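Long-range contact in diaminopimelate decarboxylase (Psychromonas ingrahamii, PDB 4XG1), which probably catalyses the pyridoxal phosphate-dependent decarboxylation of meso-2,6-diaminopimelate to L-lysine, the last step of lysine biosynthesis, working as a homodimer: residues B[28-42]-B[278-290]. Numbering follows the deposited sequence.
With TME (propane), chain S.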
loop_
_atom_site.group_PDB
_atom_site.type_symbol
_atom_site.label_atom_id
_atom_site.label_comp_id
_atom_site.label_asym_id
_atom_site.label_seq_id
_atom_site.Cartn_x
_atom_site.Cartn_y
_atom_site.Cartn_z
ATOM N N THR B 28 13.855 -8.100 13.046
ATOM C CA THR B 28 12.568 -8.173 12.407
ATOM C C THR B 28 11.936 -6.778 12.347
ATOM O O THR B 28 12.269 -5.931 13.171
ATOM C CB THR B 28 11.637 -9.104 13.211
ATOM O OG1 THR B 28 11.607 -8.693 14.584
ATOM C CG2 THR B 28 12.155 -10.499 13.117
ATOM N N PRO B 29 10.991 -6.543 11.443
ATOM C CA PRO B 29 10.522 -7.525 10.476
ATOM C C PRO B 29 11.465 -7.695 9.344
ATOM O O PRO B 29 12.277 -6.783 9.057
ATOM C CB PRO B 29 9.234 -6.916 9.930
ATOM C CG PRO B 29 9.369 -5.465 10.224
ATOM C CD PRO B 29 10.067 -5.407 11.537
ATOM N N ALA B 30 11.401 -8.866 8.729
ATOM C CA ALA B 30 12.331 -9.173 7.652
ATOM C C ALA B 30 11.719 -10.117 6.652
ATOM O O ALA B 30 11.120 -11.125 7.014
ATOM C CB ALA B 30 13.585 -9.787 8.214
ATOM N N TYR B 31 11.847 -9.775 5.385
ATOM C CA TYR B 31 11.464 -10.688 4.317
ATOM C C TYR B 31 12.654 -11.558 4.032
ATOM O O TYR B 31 13.781 -11.046 3.954
ATOM C CB TYR B 31 11.100 -9.926 3.045
ATOM C CG TYR B 31 9.657 -9.460 3.008
ATOM C CD1 TYR B 31 8.633 -10.344 2.658
ATOM C CD2 TYR B 31 9.322 -8.123 3.257
ATOM C CE1 TYR B 31 7.331 -9.938 2.609
ATOM C CE2 TYR B 31 8.010 -7.711 3.182
ATOM C CZ TYR B 31 7.024 -8.614 2.869
ATOM O OH TYR B 31 5.691 -8.216 2.766
ATOM N N ILE B 32 12.397 -12.853 3.850
ATOM C CA ILE B 32 13.461 -13.786 3.532
ATOM C C ILE B 32 13.119 -14.601 2.322
ATOM O O ILE B 32 12.031 -15.186 2.261
ATOM C CB ILE B 32 13.713 -14.730 4.718
ATOM C CG1 ILE B 32 14.234 -13.934 5.908
ATOM C CG2 ILE B 32 14.776 -15.775 4.361
ATOM C CD1 ILE B 32 14.369 -14.733 7.182
ATOM N N TYR B 33 14.031 -14.639 1.370
ATOM C CA TYR B 33 13.781 -15.297 0.088
ATOM C C TYR B 33 14.755 -16.449 -0.151
ATOM O O TYR B 33 15.939 -16.353 0.196
ATOM C CB TYR B 33 13.923 -14.306 -1.054
ATOM C CG TYR B 33 13.047 -13.063 -0.946
ATOM C CD1 TYR B 33 11.673 -13.150 -0.843
ATOM C CD2 TYR B 33 13.616 -11.782 -0.953
ATOM C CE1 TYR B 33 10.893 -12.017 -0.739
ATOM C CE2 TYR B 33 12.850 -10.650 -0.835
ATOM C CZ TYR B 33 11.485 -10.770 -0.735
ATOM O OH TYR B 33 10.712 -9.629 -0.640
ATOM N N SER B 34 14.233 -17.539 -0.726
ATOM C CA SER B 34 15.022 -18.700 -1.156
ATOM C C SER B 34 15.468 -18.579 -2.580
ATOM O O SER B 34 14.663 -18.591 -3.471
ATOM C CB SER B 34 14.205 -19.985 -1.038
ATOM O OG SER B 34 14.781 -21.028 -1.827
ATOM N N ARG B 35 16.764 -18.486 -2.807
ATOM C CA ARG B 35 17.286 -18.471 -4.192
ATOM C C ARG B 35 16.903 -19.736 -4.972
ATOM O O ARG B 35 16.476 -19.664 -6.120
ATOM C CB ARG B 35 18.794 -18.407 -4.208
ATOM C CG ARG B 35 19.295 -18.652 -5.609
ATOM C CD ARG B 35 20.793 -18.566 -5.720
ATOM N NE ARG B 35 21.157 -18.488 -7.136
ATOM C CZ ARG B 35 22.402 -18.380 -7.592
ATOM N NH1 ARG B 35 23.432 -18.335 -6.741
ATOM N NH2 ARG B 35 22.617 -18.318 -8.899
ATOM N N ALA B 36 17.058 -20.887 -4.314
ATOM C CA ALA B 36 16.780 -22.163 -4.936
ATOM C C ALA B 36 15.304 -22.256 -5.325
ATOM O O ALA B 36 14.982 -22.684 -6.428
ATOM C CB ALA B 36 17.137 -23.303 -3.990
ATOM N N THR B 37 14.411 -21.861 -4.431
ATOM C CA THR B 37 13.000 -21.908 -4.739
ATOM C C THR B 37 12.655 -21.019 -5.913
ATOM O O THR B 37 11.858 -21.387 -6.742
ATOM C CB THR B 37 12.172 -21.459 -3.562
ATOM O OG1 THR B 37 12.534 -22.232 -2.406
ATOM C CG2 THR B 37 10.669 -21.616 -3.860
ATOM N N ILE B 38 13.271 -19.841 -6.001
ATOM C CA ILE B 38 12.985 -18.934 -7.118
ATOM C C ILE B 38 13.394 -19.578 -8.435
ATOM O O ILE B 38 12.658 -19.559 -9.441
ATOM C CB ILE B 38 13.733 -17.587 -6.963
ATOM C CG1 ILE B 38 13.157 -16.818 -5.780
ATOM C CG2 ILE B 38 13.620 -16.748 -8.210
ATOM C CD1 ILE B 38 14.046 -15.715 -5.280
ATOM N N GLU B 39 14.604 -20.128 -8.432
ATOM C CA GLU B 39 15.177 -20.741 -9.627
ATOM C C GLU B 39 14.371 -21.978 -10.032
ATOM O O GLU B 39 13.977 -22.123 -11.163
ATOM C CB GLU B 39 16.648 -21.062 -9.364
ATOM C CG GLU B 39 17.478 -19.781 -9.387
ATOM C CD GLU B 39 18.960 -19.968 -9.136
ATOM O OE1 GLU B 39 19.364 -21.006 -8.546
ATOM O OE2 GLU B 39 19.712 -19.041 -9.500
ATOM N N ARG B 40 14.092 -22.831 -9.080
ATOM C CA ARG B 40 13.315 -24.012 -9.362
ATOM C C ARG B 40 12.002 -23.627 -10.005
ATOM O O ARG B 40 11.607 -24.227 -11.012
ATOM C CB ARG B 40 13.057 -24.790 -8.105
ATOM C CG ARG B 40 12.520 -26.165 -8.347
ATOM C CD ARG B 40 12.372 -26.859 -7.012
ATOM N NE ARG B 40 11.123 -26.492 -6.363
ATOM C CZ ARG B 40 10.820 -26.716 -5.079
ATOM N NH1 ARG B 40 11.702 -27.283 -4.245
ATOM N NH2 ARG B 40 9.612 -26.364 -4.623
ATOM N N HIS B 41 11.332 -22.617 -9.442
ATOM C CA HIS B 41 10.001 -22.235 -9.924
ATOM C C HIS B 41 10.041 -21.619 -11.310
ATOM O O HIS B 41 9.155 -21.869 -12.106
ATOM C CB HIS B 41 9.282 -21.325 -8.938
ATOM C CG HIS B 41 8.697 -22.047 -7.764
ATOM N ND1 HIS B 41 8.203 -21.384 -6.669
ATOM C CD2 HIS B 41 8.547 -23.370 -7.498
ATOM C CE1 HIS B 41 7.744 -22.263 -5.788
ATOM N NE2 HIS B 41 7.956 -23.480 -6.260
ATOM N N TRP B 42 11.085 -20.870 -11.629
ATOM C CA TRP B 42 11.201 -20.303 -12.966
ATOM C C TRP B 42 11.475 -21.420 -13.968
ATOM O O TRP B 42 10.944 -21.426 -15.062
ATOM C CB TRP B 42 12.321 -19.277 -13.035
ATOM C CG TRP B 42 12.402 -18.585 -14.363
ATOM C CD1 TRP B 42 11.804 -17.418 -14.717
ATOM C CD2 TRP B 42 13.137 -19.019 -15.514
ATOM N NE1 TRP B 42 12.133 -17.077 -16.019
ATOM C CE2 TRP B 42 12.946 -18.058 -16.520
ATOM C CE3 TRP B 42 13.945 -20.136 -15.785
ATOM C CZ2 TRP B 42 13.525 -18.176 -17.754
ATOM C CZ3 TRP B 42 14.520 -20.249 -17.012
ATOM C CH2 TRP B 42 14.327 -19.278 -17.977
ATOM N N ALA B 278 3.205 -17.400 -9.256
ATOM C CA ALA B 278 3.557 -18.817 -9.312
ATOM C C ALA B 278 5.053 -19.007 -9.148
ATOM O O ALA B 278 5.509 -20.001 -8.575
ATOM C CB ALA B 278 3.106 -19.413 -10.610
ATOM N N ILE B 279 5.817 -18.013 -9.574
ATOM C CA ILE B 279 7.255 -18.059 -9.332
ATOM C C ILE B 279 7.646 -17.630 -7.930
ATOM O O ILE B 279 8.463 -18.273 -7.299
ATOM C CB ILE B 279 8.024 -17.256 -10.378
ATOM C CG1 ILE B 279 7.883 -17.953 -11.721
ATOM C CG2 ILE B 279 9.496 -17.137 -9.995
ATOM C CD1 ILE B 279 8.429 -17.148 -12.870
ATOM N N MET B 280 7.079 -16.559 -7.418
ATOM C CA MET B 280 7.630 -15.938 -6.181
ATOM C C MET B 280 6.884 -16.190 -4.899
ATOM O O MET B 280 7.484 -16.102 -3.832
ATOM C CB MET B 280 7.736 -14.435 -6.369
ATOM C CG MET B 280 8.777 -14.014 -7.379
ATOM S SD MET B 280 10.452 -14.458 -6.932
ATOM C CE MET B 280 10.565 -13.977 -5.208
ATOM N N ALA B 281 5.591 -16.487 -4.967
ATOM C CA ALA B 281 4.780 -16.484 -3.740
ATOM C C ALA B 281 5.423 -17.262 -2.615
ATOM O O ALA B 281 5.726 -16.731 -1.552
ATOM C CB ALA B 281 3.404 -16.988 -4.007
ATOM N N ASN B 282 5.690 -18.529 -2.873
ATOM C CA ASN B 282 6.223 -19.404 -1.828
ATOM C C ASN B 282 7.742 -19.469 -1.829
ATOM O O ASN B 282 8.322 -20.226 -1.048
ATOM C CB ASN B 282 5.602 -20.781 -1.950
ATOM C CG ASN B 282 4.158 -20.792 -1.488
ATOM O OD1 ASN B 282 3.844 -20.312 -0.398
ATOM N ND2 ASN B 282 3.263 -21.331 -2.319
ATOM N N ALA B 283 8.382 -18.633 -2.646
ATOM C CA ALA B 283 9.832 -18.400 -2.550
ATOM C C ALA B 283 10.238 -17.390 -1.466
ATOM O O ALA B 283 11.432 -17.125 -1.325
ATOM C CB ALA B 283 10.403 -17.945 -3.877
ATOM N N GLY B 284 9.276 -16.877 -0.684
ATOM C CA GLY B 284 9.595 -15.959 0.394
ATOM C C GLY B 284 8.686 -16.054 1.601
ATOM O O GLY B 284 7.542 -16.447 1.500
ATOM N N VAL B 285 9.237 -15.672 2.748
ATOM C CA VAL B 285 8.460 -15.527 3.940
ATOM C C VAL B 285 8.714 -14.177 4.585
ATOM O O VAL B 285 9.672 -13.469 4.225
ATOM C CB VAL B 285 8.800 -16.628 4.963
ATOM C CG1 VAL B 285 8.531 -17.987 4.336
ATOM C CG2 VAL B 285 10.247 -16.550 5.413
ATOM N N LEU B 286 7.862 -13.834 5.547
ATOM C CA LEU B 286 8.055 -12.646 6.348
ATOM C C LEU B 286 8.133 -13.034 7.803
ATOM O O LEU B 286 7.201 -13.636 8.352
ATOM C CB LEU B 286 6.898 -11.686 6.160
ATOM C CG LEU B 286 6.874 -10.421 7.052
ATOM C CD1 LEU B 286 8.106 -9.577 6.820
ATOM C CD2 LEU B 286 5.626 -9.598 6.795
ATOM N N VAL B 287 9.252 -12.688 8.437
ATOM C CA VAL B 287 9.495 -13.074 9.824
ATOM C C VAL B 287 9.211 -11.896 10.727
ATOM O O VAL B 287 9.596 -10.766 10.400
ATOM C CB VAL B 287 10.952 -13.471 10.036
ATOM C CG1 VAL B 287 11.128 -14.051 11.430
ATOM C CG2 VAL B 287 11.388 -14.458 8.970
ATOM N N THR B 288 8.561 -12.156 11.852
ATOM C CA THR B 288 8.186 -11.097 12.745
ATOM C C THR B 288 8.281 -11.581 14.181
ATOM O O THR B 288 8.189 -12.764 14.457
ATOM C CB THR B 288 6.772 -10.603 12.421
ATOM O OG1 THR B 288 6.402 -9.550 13.318
ATOM C CG2 THR B 288 5.783 -11.732 12.541
ATOM N N LYS B 289 8.429 -10.655 15.105
ATOM C CA LYS B 289 8.614 -10.967 16.501
ATOM C C LYS B 289 7.349 -10.602 17.279
ATOM O O LYS B 289 6.738 -9.541 17.047
ATOM C CB LYS B 289 9.781 -10.158 17.029
ATOM C CG LYS B 289 10.080 -10.313 18.521
ATOM C CD LYS B 289 11.207 -9.366 18.938
ATOM C CE LYS B 289 10.887 -8.688 20.267
ATOM N NZ LYS B 289 11.384 -7.283 20.304
ATOM N N VAL B 290 6.937 -11.489 18.181
ATOM C CA VAL B 290 5.795 -11.227 19.050
ATOM C C VAL B 290 6.245 -10.230 20.110
ATOM O O VAL B 290 7.222 -10.478 20.832
ATOM C CB VAL B 290 5.329 -12.527 19.754
ATOM C CG1 VAL B 290 4.178 -12.241 20.695
ATOM C CG2 VAL B 290 4.905 -13.570 18.731
HETATM C C1 TME S . 18.810 -24.089 -7.491
HETATM C C2 TME S . 17.373 -24.445 -7.947
HETATM C C3 TME S . 16.632 -25.462 -7.066
#
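Over one face of the Y31 ring lies the methyl CD1 of L286, 3.9 Å from the ring centroid and only 6° off its normal, a CH-pi contact. A chi1 of 174° swings CG of L286 away from its own backbone N, and the branch there puts CD1 over the ring while CB touches Y31 CE1; the phenol OH hydrogen-bonds to the backbone O of D310. At the edge of the Y33 ring, near its plane, sit A283 O and G284 CA. G284, with no side chain, lets its CA come to 3.7 Å from Y33 CD1. H41 uses its imidazole edge: ND1 donates to I279 O at 3.2 Å, in the ring plane but from above the carbonyl plane, an off-axis bond (C=O...N 124°) tying helix 35-49 to the short helix 277-280. These helices belong to the TIM-barrel side and strands 30-34 and 284-294, paired antiparallel, to the beta domain, so two chain crossings between domains lie side by side, as in fold-type III decarboxylases. The hydrogen-bonded pairs are A30 with V287 and I32 with V285. Beta-branched residues suit the sheet face packed against helix 19-26, where I32 CD1 meets V287 CG2 at 3.5 Å. Near the domain junction S34 N donates to A283 O, and S34 OG N-caps the helix by accepting from T37 N at 2.8 Å. Small A283 lets I38 CG1 approach its CB to 3.5 Å, beside the bent thioether chain of M280, whose SD lies 3.8 Å from I38 CG1.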